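Local atomic coordinates of toxin-antitoxin system toxin HepN family (Shewanella oneidensis MR-1, PDB entry 6M6U), a protein that cleaves mRNA as the growth-inhibiting toxin of a type VII toxin-antitoxin system and is neutralised mostly through tri-AMPylation by its cognate antitoxin MntA. Residues A10-C15 against C47-D52; R14-I19 against H118-F123; L41-C46 against D110-V115; R59-G64 against N79-Q84. One frame throughout, in Å; residues are numbered along the deposited sequence.

Contact 1: A10-C15 against C47-D52; sequences ATIKRC and CEACID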
loop_
_atom_site.group_PDB
_atom_site.type_symbol
_atom_site.label_atom_id
_atom_site.label_comp_id
_atom_site.label_asym_id
_atom_site.label_seq_id
_atom_site.Cartn_x
_atom_site.Cartn_y
_atom_site.Cartn_z
ATOM N N ALA B 10 22.843 8.154 -47.293
ATOM C CA ALA B 10 23.003 9.526 -47.766
ATOM C C ALA B 10 23.769 10.378 -46.761
ATOM O O ALA B 10 24.592 11.218 -47.146
ATOM C CB ALA B 10 21.634 10.142 -48.055
ATOM N N THR B 11 23.523 10.166 -45.465
ATOM C CA THR B 11 24.202 10.958 -44.443
ATOM C C THR B 11 25.691 10.638 -44.386
ATOM O O THR B 11 26.520 11.548 -44.269
ATOM C CB THR B 11 23.541 10.728 -43.084
ATOM O OG1 THR B 11 22.261 11.368 -43.077
ATOM C CG2 THR B 11 24.396 11.292 -41.954
ATOM N N ILE B 12 26.052 9.353 -44.469
ATOM C CA ILE B 12 27.464 8.975 -44.487
ATOM C C ILE B 12 28.177 9.644 -45.656
ATOM O O ILE B 12 29.278 10.187 -45.507
ATOM C CB ILE B 12 27.614 7.444 -44.539
ATOM C CG1 ILE B 12 27.074 6.815 -43.256
ATOM C CG2 ILE B 12 29.075 7.059 -44.755
ATOM C CD1 ILE B 12 26.874 5.321 -43.337
ATOM N N LYS B 13 27.547 9.630 -46.833
ATOM C CA LYS B 13 28.146 10.265 -48.003
ATOM C C LYS B 13 28.304 11.766 -47.798
ATOM O O LYS B 13 29.391 12.318 -48.001
ATOM C CB LYS B 13 27.311 9.973 -49.249
ATOM C CG LYS B 13 27.484 8.564 -49.776
ATOM C CD LYS B 13 26.464 8.238 -50.848
ATOM C CE LYS B 13 26.716 6.856 -51.424
ATOM N NZ LYS B 13 25.575 6.384 -52.257
ATOM N N ARG B 14 27.223 12.446 -47.394
ATOM C CA ARG B 14 27.300 13.884 -47.144
ATOM C C ARG B 14 28.412 14.219 -46.162
ATOM O O ARG B 14 29.120 15.216 -46.332
ATOM C CB ARG B 14 25.970 14.412 -46.607
ATOM C CG ARG B 14 24.960 14.809 -47.664
ATOM C CD ARG B 14 23.950 15.800 -47.099
ATOM N NE ARG B 14 23.585 15.492 -45.717
ATOM C CZ ARG B 14 22.783 14.494 -45.354
ATOM N NH1 ARG B 14 22.257 13.691 -46.272
ATOM N NH2 ARG B 14 22.510 14.292 -44.071
ATOM N N CYS B 15 28.592 13.389 -45.135
ATOM C CA CYS B 15 29.554 13.720 -44.093
ATOM C C CYS B 15 30.988 13.373 -44.482
ATOM O O CYS B 15 31.921 14.035 -44.013
ATOM C CB CYS B 15 29.173 13.024 -42.790
ATOM S SG CYS B 15 27.590 13.585 -42.158
ATOM N N CYS B 47 29.863 7.743 -37.953
ATOM C CA CYS B 47 29.784 6.584 -37.071
ATOM C C CYS B 47 28.352 6.336 -36.619
ATOM O O CYS B 47 27.887 5.190 -36.611
ATOM C CB CYS B 47 30.701 6.773 -35.862
ATOM S SG CYS B 47 32.460 6.621 -36.226
ATOM N N GLU B 48 27.630 7.397 -36.249
ATOM C CA GLU B 48 26.259 7.220 -35.786
ATOM C C GLU B 48 25.360 6.723 -36.909
ATOM O O GLU B 48 24.457 5.913 -36.674
ATOM C CB GLU B 48 25.726 8.525 -35.197
ATOM C CG GLU B 48 26.302 8.843 -33.826
ATOM C CD GLU B 48 25.914 7.810 -32.779
ATOM O OE1 GLU B 48 24.755 7.336 -32.799
ATOM O OE2 GLU B 48 26.774 7.462 -31.942
ATOM N N ALA B 49 25.599 7.181 -38.138
ATOM C CA ALA B 49 24.816 6.673 -39.259
ATOM C C ALA B 49 25.109 5.197 -39.508
ATOM O O ALA B 49 24.195 4.420 -39.811
ATOM C CB ALA B 49 25.087 7.507 -40.509
ATOM N N CYS B 50 26.374 4.784 -39.368
ATOM C CA CYS B 50 26.706 3.368 -39.507
ATOM C C CYS B 50 26.099 2.543 -38.384
ATOM O O CYS B 50 25.593 1.439 -38.618
ATOM C CB CYS B 50 28.220 3.176 -39.531
ATOM S SG CYS B 50 29.024 3.696 -41.057
ATOM N N ILE B 51 26.158 3.057 -37.154
ATOM C CA ILE B 51 25.607 2.339 -36.013
ATOM C C ILE B 51 24.093 2.212 -36.140
ATOM O O ILE B 51 23.517 1.165 -35.817
ATOM C CB ILE B 51 26.023 3.041 -34.708
ATOM C CG1 ILE B 51 27.532 2.887 -34.500
ATOM C CG2 ILE B 51 25.248 2.484 -33.513
ATOM C CD1 ILE B 51 28.102 3.824 -33.467
ATOM N N ASP B 52 23.425 3.261 -36.628
ATOM C CA ASP B 52 21.977 3.196 -36.790
ATOM C C ASP B 52 21.585 2.129 -37.804
ATOM O O ASP B 52 20.585 1.428 -37.620
ATOM C CB ASP B 52 21.423 4.558 -37.209
ATOM C CG ASP B 52 21.485 5.588 -36.092
ATOM O OD1 ASP B 52 21.782 5.210 -34.935
ATOM O OD2 ASP B 52 21.229 6.779 -36.375
#
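In the antiparallel helix pair at the core of this all-helical toxin, I12 of helix 3-23 rests on A49 and C50 of helix 33-60. The CG1 of I12 lies 3.5 Å from A49 CB. With CG1 beside its own backbone N (chi1 -65°) and the chain extended beyond it, I12 carries its CD1 onward to meet C50 SG at 3.5 Å. The ethyl branch of I12 (CG1 and CD1) thus lies over the A49 methyl, and T11 CG2 adds a looser contact, 4.1 Å from A49 CB. Because A49 offers only a methyl here, the backbones can lie close: the CA atoms of I12 and A49 are 6.3 Å apart, and the axes of the two short segments approach to 9.0 Å at 163°. In this HEPN-type helical bundle, the same helices carry polar groups on their flanks. T11 OG1 accepts a weak bond from R14 NH2 (3.1 Å), and R14 NH2 also hydrogen-bonds the hydroxyl of Y104 of the second subunit, the tyrosine modified by the antitoxin but unmodified here. E48 forms a salt bridge with R97, an active-site residue by similarity, and a hydrogen bond to H113 of the MntA chain.

Contact 2: R14-I19 against H118-F123; sequences RCIKRI and HHLEDF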
loop_
_atom_site.group_PDB
_atom_site.type_symbol
_atom_site.label_atom_id
_atom_site.label_comp_id
_atom_site.label_asym_id
_atom_site.label_seq_id
_atom_site.Cartn_x
_atom_site.Cartn_y
_atom_site.Cartn_z
ATOM N N ARG B 14 27.223 12.446 -47.394
ATOM C CA ARG B 14 27.300 13.884 -47.144
ATOM C C ARG B 14 28.412 14.219 -46.162
ATOM O O ARG B 14 29.120 15.216 -46.332
ATOM C CB ARG B 14 25.970 14.412 -46.607
ATOM C CG ARG B 14 24.960 14.809 -47.664
ATOM C CD ARG B 14 23.950 15.800 -47.099
ATOM N NE ARG B 14 23.585 15.492 -45.717
ATOM C CZ ARG B 14 22.783 14.494 -45.354
ATOM N NH1 ARG B 14 22.257 13.691 -46.272
ATOM N NH2 ARG B 14 22.510 14.292 -44.071
ATOM N N CYS B 15 28.592 13.389 -45.135
ATOM C CA CYS B 15 29.554 13.720 -44.093
ATOM C C CYS B 15 30.988 13.373 -44.482
ATOM O O CYS B 15 31.921 14.035 -44.013
ATOM C CB CYS B 15 29.173 13.024 -42.790
ATOM S SG CYS B 15 27.590 13.585 -42.158
ATOM N N ILE B 16 31.196 12.352 -45.321
ATOM C CA ILE B 16 32.546 12.065 -45.813
ATOM C C ILE B 16 33.026 13.192 -46.716
ATOM O O ILE B 16 34.184 13.629 -46.635
ATOM C CB ILE B 16 32.593 10.711 -46.544
ATOM C CG1 ILE B 16 32.415 9.555 -45.559
ATOM C CG2 ILE B 16 33.917 10.548 -47.284
ATOM C CD1 ILE B 16 32.549 8.200 -46.208
ATOM N N LYS B 17 32.141 13.685 -47.593
ATOM C CA LYS B 17 32.493 14.847 -48.408
ATOM C C LYS B 17 32.761 16.067 -47.537
ATOM O O LYS B 17 33.687 16.839 -47.813
ATOM C CB LYS B 17 31.395 15.146 -49.428
ATOM C CG LYS B 17 31.180 14.045 -50.455
ATOM C CD LYS B 17 30.763 14.617 -51.811
ATOM C CE LYS B 17 29.353 15.190 -51.780
ATOM N NZ LYS B 17 28.312 14.135 -51.591
ATOM N N ARG B 18 31.968 16.257 -46.477
ATOM C CA ARG B 18 32.245 17.335 -45.532
ATOM C C ARG B 18 33.631 17.188 -44.912
ATOM O O ARG B 18 34.308 18.193 -44.662
ATOM C CB ARG B 18 31.172 17.373 -44.440
ATOM C CG ARG B 18 29.876 18.045 -44.861
ATOM C CD ARG B 18 30.107 19.515 -45.153
ATOM N NE ARG B 18 30.582 20.234 -43.973
ATOM C CZ ARG B 18 31.338 21.328 -44.015
ATOM N NH1 ARG B 18 31.719 21.830 -45.182
ATOM N NH2 ARG B 18 31.721 21.915 -42.888
ATOM N N ILE B 19 34.079 15.953 -44.675
ATOM C CA ILE B 19 35.408 15.735 -44.106
ATOM C C ILE B 19 36.487 16.005 -45.148
ATOM O O ILE B 19 37.480 16.688 -44.871
ATOM C CB ILE B 19 35.530 14.312 -43.530
ATOM C CG1 ILE B 19 34.683 14.169 -42.261
ATOM C CG2 ILE B 19 36.991 13.966 -43.247
ATOM C CD1 ILE B 19 34.070 12.795 -42.076
ATOM N N HIS B 118 43.134 7.286 -45.193
ATOM C CA HIS B 118 43.169 5.878 -45.563
ATOM C C HIS B 118 41.986 5.041 -45.101
ATOM O O HIS B 118 41.871 3.892 -45.544
ATOM C CB HIS B 118 44.454 5.222 -45.031
ATOM C CG HIS B 118 45.707 5.804 -45.603
ATOM N ND1 HIS B 118 46.756 6.232 -44.817
ATOM C CD2 HIS B 118 46.082 6.028 -46.884
ATOM C CE1 HIS B 118 47.721 6.698 -45.590
ATOM N NE2 HIS B 118 47.337 6.585 -46.849
ATOM N N HIS B 119 41.109 5.553 -44.238
ATOM C CA HIS B 119 40.066 4.715 -43.666
ATOM C C HIS B 119 38.650 5.207 -43.919
ATOM O O HIS B 119 37.700 4.520 -43.528
ATOM C CB HIS B 119 40.299 4.540 -42.160
ATOM C CG HIS B 119 41.446 3.633 -41.842
ATOM N ND1 HIS B 119 41.275 2.379 -41.296
ATOM C CD2 HIS B 119 42.780 3.788 -42.021
ATOM C CE1 HIS B 119 42.455 1.805 -41.138
ATOM N NE2 HIS B 119 43.385 2.640 -41.570
ATOM N N LEU B 120 38.470 6.350 -44.584
ATOM C CA LEU B 120 37.129 6.733 -45.010
ATOM C C LEU B 120 36.523 5.701 -45.951
ATOM O O LEU B 120 35.296 5.664 -46.107
ATOM C CB LEU B 120 37.154 8.109 -45.677
ATOM C CG LEU B 120 37.560 9.265 -44.760
ATOM C CD1 LEU B 120 37.443 10.609 -45.468
ATOM C CD2 LEU B 120 36.726 9.249 -43.483
ATOM N N GLU B 121 37.357 4.857 -46.567
ATOM C CA GLU B 121 36.856 3.792 -47.431
ATOM C C GLU B 121 36.070 2.744 -46.651
ATOM O O GLU B 121 35.225 2.056 -47.233
ATOM C CB GLU B 121 38.015 3.126 -48.175
ATOM C CG GLU B 121 38.369 3.771 -49.510
ATOM C CD GLU B 121 39.191 5.043 -49.368
ATOM O OE1 GLU B 121 39.526 5.645 -50.409
ATOM O OE2 GLU B 121 39.507 5.438 -48.225
ATOM N N ASP B 122 36.342 2.595 -45.349
ATOM C CA ASP B 122 35.585 1.644 -44.538
ATOM C C ASP B 122 34.105 2.005 -44.506
ATOM O O ASP B 122 33.243 1.130 -44.639
ATOM C CB ASP B 122 36.152 1.585 -43.118
ATOM C CG ASP B 122 37.583 1.078 -43.080
ATOM O OD1 ASP B 122 38.007 0.412 -44.048
ATOM O OD2 ASP B 122 38.281 1.342 -42.077
ATOM N N PHE B 123 33.795 3.292 -44.333
ATOM C CA PHE B 123 32.411 3.746 -44.419
ATOM C C PHE B 123 31.805 3.417 -45.777
ATOM O O PHE B 123 30.663 2.954 -45.861
ATOM C CB PHE B 123 32.334 5.250 -44.159
ATOM C CG PHE B 123 32.698 5.651 -42.759
ATOM C CD1 PHE B 123 32.172 4.976 -41.668
ATOM C CD2 PHE B 123 33.567 6.710 -42.533
ATOM C CE1 PHE B 123 32.502 5.348 -40.380
ATOM C CE2 PHE B 123 33.903 7.087 -41.244
ATOM C CZ PHE B 123 33.369 6.402 -40.165
#
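I16 packs against L120 and F123 with its CB directed at helix 120-131, and its two branches then part company. The CG2 methyl, anti to the backbone N, comes to within 4.0 Å of L120 CD1. The other branch leaves CB beside the backbone N and runs straight (chi2 -176°), carrying CD1 on to F123. There CD1 packs 3.6 Å from F123 CB and 3.7 Å from the backbone carbonyl O of L120, and it approaches the F123 ring obliquely near CD2. The side chains of I16 and L120 slide past one another in opposite directions, whereas I19 crosses L120 at a slant, its CG2 4.1 Å from L120 CD1. One leucine methyl is thus shared by two isoleucines one helical turn apart. This is the packing that joins the first and last helices of the bundle, residues 3-23 and 120-131, although 98 residues separate the two segments. Nearby, H119 and D122 form a histidine-carboxylate hydrogen bond: H119 ND1 donates to the syn side of D122 OD2 over 3.3 Å, bent to 140° and out of the carboxylate plane. Beyond the two segments, the F123 side chain is packed by I12, C50 and M93. On the outer side of helix 3-23, R18 forms a salt bridge with D37 of the second subunit.

Contact 3: L41-C46 against D110-V115; sequences LNLQRC and DIVVHV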
loop_
_atom_site.group_PDB
_atom_site.type_symbol
_atom_site.label_atom_id
_atom_site.label_comp_id
_atom_site.label_asym_id
_atom_site.label_seq_id
_atom_site.Cartn_x
_atom_site.Cartn_y
_atom_site.Cartn_z
ATOM N N LEU B 41 33.473 16.058 -35.817
ATOM C CA LEU B 41 32.018 15.988 -35.731
ATOM C C LEU B 41 31.439 15.181 -36.886
ATOM O O LEU B 41 30.530 14.363 -36.694
ATOM C CB LEU B 41 31.416 17.391 -35.699
ATOM C CG LEU B 41 29.891 17.371 -35.507
ATOM C CD1 LEU B 41 29.536 17.276 -34.026
ATOM C CD2 LEU B 41 29.239 18.587 -36.131
ATOM N N ASN B 42 31.955 15.391 -38.096
ATOM C CA ASN B 42 31.454 14.629 -39.230
ATOM C C ASN B 42 31.907 13.172 -39.190
ATOM O O ASN B 42 31.225 12.311 -39.755
ATOM C CB ASN B 42 31.867 15.303 -40.536
ATOM C CG ASN B 42 31.000 16.509 -40.866
ATOM O OD1 ASN B 42 29.816 16.370 -41.188
ATOM N ND2 ASN B 42 31.587 17.702 -40.786
ATOM N N LEU B 43 33.030 12.868 -38.532
ATOM C CA LEU B 43 33.349 11.471 -38.254
ATOM C C LEU B 43 32.308 10.856 -37.326
ATOM O O LEU B 43 31.827 9.740 -37.564
ATOM C CB LEU B 43 34.743 11.354 -37.643
ATOM C CG LEU B 43 35.896 11.263 -38.641
ATOM C CD1 LEU B 43 37.241 11.250 -37.921
ATOM C CD2 LEU B 43 35.734 10.032 -39.527
ATOM N N GLN B 44 31.948 11.578 -36.261
ATOM C CA GLN B 44 30.924 11.101 -35.339
ATOM C C GLN B 44 29.611 10.837 -36.066
ATOM O O GLN B 44 28.979 9.793 -35.871
ATOM C CB GLN B 44 30.723 12.117 -34.219
ATOM C CG GLN B 44 29.516 11.841 -33.346
ATOM C CD GLN B 44 29.418 12.805 -32.191
ATOM O OE1 GLN B 44 30.042 12.605 -31.151
ATOM N NE2 GLN B 44 28.643 13.873 -32.371
ATOM N N ARG B 45 29.189 11.779 -36.913
ATOM C CA ARG B 45 27.950 11.606 -37.666
ATOM C C ARG B 45 28.032 10.396 -38.588
ATOM O O ARG B 45 27.056 9.647 -38.728
ATOM C CB ARG B 45 27.645 12.879 -38.458
ATOM C CG ARG B 45 27.295 14.066 -37.573
ATOM C CD ARG B 45 27.261 15.364 -38.338
ATOM N NE ARG B 45 26.591 16.408 -37.551
ATOM C CZ ARG B 45 26.567 17.711 -37.856
ATOM N NH1 ARG B 45 27.185 18.141 -38.944
ATOM N NH2 ARG B 45 25.908 18.552 -37.071
ATOM N N CYS B 46 29.187 10.189 -39.227
ATOM C CA CYS B 46 29.391 8.972 -40.011
ATOM C C CYS B 46 29.255 7.729 -39.142
ATOM O O CYS B 46 28.614 6.751 -39.544
ATOM C CB CYS B 46 30.764 8.992 -40.684
ATOM S SG CYS B 46 30.902 10.074 -42.116
ATOM N N ASP B 110 47.369 12.464 -35.267
ATOM C CA ASP B 110 47.893 11.800 -36.454
ATOM C C ASP B 110 47.068 10.582 -36.854
ATOM O O ASP B 110 47.020 10.237 -38.041
ATOM C CB ASP B 110 49.349 11.391 -36.234
ATOM C CG ASP B 110 50.298 12.576 -36.266
ATOM O OD1 ASP B 110 50.100 13.475 -37.114
ATOM O OD2 ASP B 110 51.244 12.609 -35.451
ATOM N N ILE B 111 46.420 9.913 -35.896
ATOM C CA ILE B 111 45.545 8.797 -36.249
ATOM C C ILE B 111 44.286 9.310 -36.936
ATOM O O ILE B 111 43.757 8.672 -37.854
ATOM C CB ILE B 111 45.207 7.944 -35.012
ATOM C CG1 ILE B 111 46.438 7.784 -34.107
ATOM C CG2 ILE B 111 44.688 6.581 -35.451
ATOM C CD1 ILE B 111 46.190 6.906 -32.885
ATOM N N VAL B 112 43.794 10.479 -36.515
ATOM C CA VAL B 112 42.685 11.112 -37.227
ATOM C C VAL B 112 43.083 11.411 -38.666
ATOM O O VAL B 112 42.318 11.151 -39.602
ATOM C CB VAL B 112 42.225 12.385 -36.491
ATOM C CG1 VAL B 112 41.159 13.113 -37.303
ATOM C CG2 VAL B 112 41.695 12.043 -35.102
ATOM N N VAL B 113 44.289 11.952 -38.867
ATOM C CA VAL B 113 44.764 12.221 -40.221
ATOM C C VAL B 113 44.924 10.919 -40.998
ATOM O O VAL B 113 44.527 10.824 -42.167
ATOM C CB VAL B 113 46.074 13.031 -40.182
ATOM C CG1 VAL B 113 46.887 12.808 -41.451
ATOM C CG2 VAL B 113 45.773 14.511 -40.001
ATOM N N HIS B 114 45.495 9.892 -40.362
ATOM C CA HIS B 114 45.626 8.600 -41.028
ATOM C C HIS B 114 44.261 8.030 -41.392
ATOM O O HIS B 114 44.108 7.386 -42.437
ATOM C CB HIS B 114 46.403 7.624 -40.141
ATOM C CG HIS B 114 46.859 6.388 -40.857
ATOM N ND1 HIS B 114 46.396 5.128 -40.541
ATOM C CD2 HIS B 114 47.742 6.219 -41.872
ATOM C CE1 HIS B 114 46.970 4.238 -41.331
ATOM N NE2 HIS B 114 47.791 4.874 -42.147
ATOM N N VAL B 115 43.252 8.266 -40.548
ATOM C CA VAL B 115 41.898 7.826 -40.872
ATOM C C VAL B 115 41.331 8.646 -42.025
ATOM O O VAL B 115 40.737 8.095 -42.959
ATOM C CB VAL B 115 40.999 7.896 -39.621
ATOM C CG1 VAL B 115 39.534 7.755 -40.005
ATOM C CG2 VAL B 115 41.390 6.810 -38.628
#
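L43 alone in segment 41-46 meets V112 and V115, joining helix 33-60 to helix 109-118 in the HEPN-type bundle. The segment shows how one long helix serves several neighbours. L41, first in the segment, packs instead on D37 of the second subunit; N42 faces helix 3-23, touching C15 and I19. L43 comes next: with CG beside the backbone N (chi1 -86°), the two methyls diverge, CD1 to V112 and CD2 to V115. CD1 lies 4.4 Å from V112 CG1, and CD2 4.5 Å from V115 CG1; both valine methyls stand anti to their backbone N. With the CA atoms of L43 and V112 9.4 Å apart, the touch is light, made at branch ends, and purely apolar. The L43 side chain is also about 6 Å from that of R97, an active-site residue by similarity. One step on, Q44 lies at the interface with the second subunit, where its NE2 bonds to OE1 of Q44 of that subunit. R45 also lies on that side, packed against Y104 of the second subunit, and its guanidinium is covered within the segment: L41 CD2 sits 3.3 Å above the guanidinium plane of R45, over its centre.

Contact 4: R59-G64 against N79-Q84; sequences RQQQLG and NNLITQ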
loop_
_atom_site.group_PDB
_atom_site.type_symbol
_atom_site.label_atom_id
_atom_site.label_comp_id
_atom_site.label_asym_id
_atom_site.label_seq_id
_atom_site.Cartn_x
_atom_site.Cartn_y
_atom_site.Cartn_z
ATOM N N ARG B 59 17.749 -5.635 -35.391
ATOM C CA ARG B 59 16.371 -5.727 -34.919
ATOM C C ARG B 59 15.444 -6.243 -36.012
ATOM O O ARG B 59 14.598 -7.107 -35.751
ATOM C CB ARG B 59 15.889 -4.367 -34.410
ATOM C CG ARG B 59 14.474 -4.382 -33.833
ATOM C CD ARG B 59 14.077 -2.988 -33.371
ATOM N NE ARG B 59 12.752 -2.936 -32.758
ATOM C CZ ARG B 59 11.630 -2.663 -33.419
ATOM N NH1 ARG B 59 11.659 -2.428 -34.723
ATOM N NH2 ARG B 59 10.472 -2.633 -32.772
ATOM N N GLN B 60 15.594 -5.731 -37.239
ATOM C CA GLN B 60 14.755 -6.181 -38.347
ATOM C C GLN B 60 14.893 -7.676 -38.598
ATOM O O GLN B 60 13.922 -8.328 -38.999
ATOM C CB GLN B 60 15.096 -5.407 -39.618
ATOM C CG GLN B 60 14.403 -4.069 -39.718
ATOM C CD GLN B 60 12.913 -4.213 -39.942
ATOM O OE1 GLN B 60 12.478 -4.958 -40.820
ATOM N NE2 GLN B 60 12.120 -3.508 -39.141
ATOM N N GLN B 61 16.077 -8.239 -38.364
ATOM C CA GLN B 61 16.330 -9.649 -38.627
ATOM C C GLN B 61 16.555 -10.457 -37.356
ATOM O O GLN B 61 17.018 -11.599 -37.437
ATOM C CB GLN B 61 17.523 -9.792 -39.571
ATOM C CG GLN B 61 17.405 -8.914 -40.798
ATOM C CD GLN B 61 18.087 -9.513 -42.003
ATOM O OE1 GLN B 61 19.208 -9.140 -42.346
ATOM N NE2 GLN B 61 17.412 -10.451 -42.657
ATOM N N GLN B 62 16.244 -9.887 -36.191
ATOM C CA GLN B 62 16.276 -10.602 -34.913
ATOM C C GLN B 62 17.591 -11.350 -34.711
ATOM O O GLN B 62 17.616 -12.493 -34.250
ATOM C CB GLN B 62 15.086 -11.551 -34.794
ATOM C CG GLN B 62 13.760 -10.834 -34.630
ATOM C CD GLN B 62 12.573 -11.760 -34.788
ATOM O OE1 GLN B 62 12.273 -12.221 -35.891
ATOM N NE2 GLN B 62 11.890 -12.041 -33.681
ATOM N N LEU B 63 18.695 -10.694 -35.064
ATOM C CA LEU B 63 20.018 -11.270 -34.885
ATOM C C LEU B 63 20.502 -11.194 -33.446
ATOM O O LEU B 63 21.483 -11.863 -33.101
ATOM C CB LEU B 63 21.012 -10.565 -35.807
ATOM C CG LEU B 63 20.559 -10.516 -37.268
ATOM C CD1 LEU B 63 21.591 -9.823 -38.140
ATOM C CD2 LEU B 63 20.271 -11.922 -37.775
ATOM N N GLY B 64 19.835 -10.406 -32.605
ATOM C CA GLY B 64 20.239 -10.228 -31.226
ATOM C C GLY B 64 20.049 -8.800 -30.755
ATOM O O GLY B 64 19.710 -7.915 -31.547
ATOM N N ASN B 79 26.818 -13.010 -38.232
ATOM C CA ASN B 79 25.832 -13.416 -39.222
ATOM C C ASN B 79 26.354 -13.296 -40.651
ATOM O O ASN B 79 25.581 -13.477 -41.598
ATOM C CB ASN B 79 24.556 -12.590 -39.050
ATOM C CG ASN B 79 23.825 -12.912 -37.759
ATOM O OD1 ASN B 79 23.003 -13.823 -37.719
ATOM N ND2 ASN B 79 24.125 -12.168 -36.697
ATOM N N ASN B 80 27.644 -12.992 -40.816
ATOM C CA ASN B 80 28.308 -12.916 -42.120
ATOM C C ASN B 80 27.634 -11.926 -43.061
ATOM O O ASN B 80 27.586 -12.145 -44.275
ATOM C CB ASN B 80 28.405 -14.294 -42.782
ATOM C CG ASN B 80 29.530 -15.126 -42.212
ATOM O OD1 ASN B 80 29.307 -16.007 -41.384
ATOM N ND2 ASN B 80 30.754 -14.839 -42.643
ATOM N N LEU B 81 27.109 -10.831 -42.516
ATOM C CA LEU B 81 26.605 -9.751 -43.352
ATOM C C LEU B 81 27.653 -8.673 -43.588
ATOM O O LEU B 81 27.563 -7.948 -44.585
ATOM C CB LEU B 81 25.337 -9.151 -42.736
ATOM C CG LEU B 81 24.351 -10.202 -42.198
ATOM C CD1 LEU B 81 23.098 -9.544 -41.628
ATOM C CD2 LEU B 81 23.977 -11.240 -43.271
ATOM N N ILE B 82 28.645 -8.565 -42.709
ATOM C CA ILE B 82 29.875 -7.836 -42.989
ATOM C C ILE B 82 31.039 -8.750 -42.643
ATOM O O ILE B 82 30.916 -9.658 -41.813
ATOM C CB ILE B 82 29.992 -6.501 -42.215
ATOM C CG1 ILE B 82 29.927 -6.739 -40.703
ATOM C CG2 ILE B 82 28.922 -5.524 -42.670
ATOM C CD1 ILE B 82 30.146 -5.477 -39.881
ATOM N N THR B 83 32.172 -8.513 -43.293
ATOM C CA THR B 83 33.358 -9.308 -43.025
ATOM C C THR B 83 33.886 -9.007 -41.628
ATOM O O THR B 83 33.664 -7.927 -41.074
ATOM C CB THR B 83 34.438 -9.019 -44.065
ATOM O OG1 THR B 83 34.969 -7.708 -43.848
ATOM C CG2 THR B 83 33.853 -9.091 -45.467
ATOM N N GLN B 84 34.575 -9.989 -41.048
ATOM C CA GLN B 84 35.258 -9.749 -39.780
ATOM C C GLN B 84 36.269 -8.609 -39.863
ATOM O O GLN B 84 36.350 -7.827 -38.899
ATOM C CB GLN B 84 35.928 -11.041 -39.294
ATOM C CG GLN B 84 36.542 -10.930 -37.909
ATOM C CD GLN B 84 35.494 -10.911 -36.816
ATOM O OE1 GLN B 84 34.356 -11.329 -37.029
ATOM N NE2 GLN B 84 35.870 -10.416 -35.641
#
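L63 and L81 reach toward each other tip to tip, with CD1 of L63 3.8 Å from CD1 of L81. N79 crosses L63 obliquely and lays its amide along the leucine: L63 CD2 is 3.3 Å from N79 OD1, while N79 ND2 lies 3.6 Å from L63 CB. These are van der Waals contacts, and the amide N-H is used elsewhere: N79 ND2 donates to the backbone O of L75, one turn back on helix 69-78. That bond should also steady the rotation of the amide against L63. At the margin, Q61 comes from the opposite direction to L81, bringing OE1 to 4.0 Å from L81 CD1.

Each leucine directly follows a positive-phi residue, which probably sets its direction. Q62 has a phi of 50°, and its N makes a weak 3.3 Å bond to R59 O, while L63 N bonds back to a carbonyl in the last turn of helix 33-60; N80 repeats the conformation (57°), with N80 N bonded to A77 O and L81 N to L76 O. Further out, T83 OG1 caps L86 N to start the next helix, and R59 forms a salt bridge with D100 of the MntA chain, which thus binds beside this end of helix 33-60. The arrangement is a pairing of two helix C-termini, those of 33-60 and 69-78, each closed by a Schellman motif with a leucine after its positive-phi residue.

Contacts 1, 2 and 3 form one continuous core, their centres 8 to 12 Å apart, whereas contact 4 lies at the surface, with its centre 18 to 25 Å from theirs. Helix 33-60 serves contacts 1, 3 and 4; helix 3-23 serves contacts 1 and 2. F123 of contact 2 packs on I12, C47 and C50 of contact 1, and C15 meets C46 of contact 3. Along the chain, contact 2 closes the longest loop, within which contacts 3 and 4 are nested, while contact 1 closes before contact 4 opens. Contact 1 joins the first two helices, and contacts 2 and 3 tie these to the last two, 120-131 and 109-118; all three touch the second subunit.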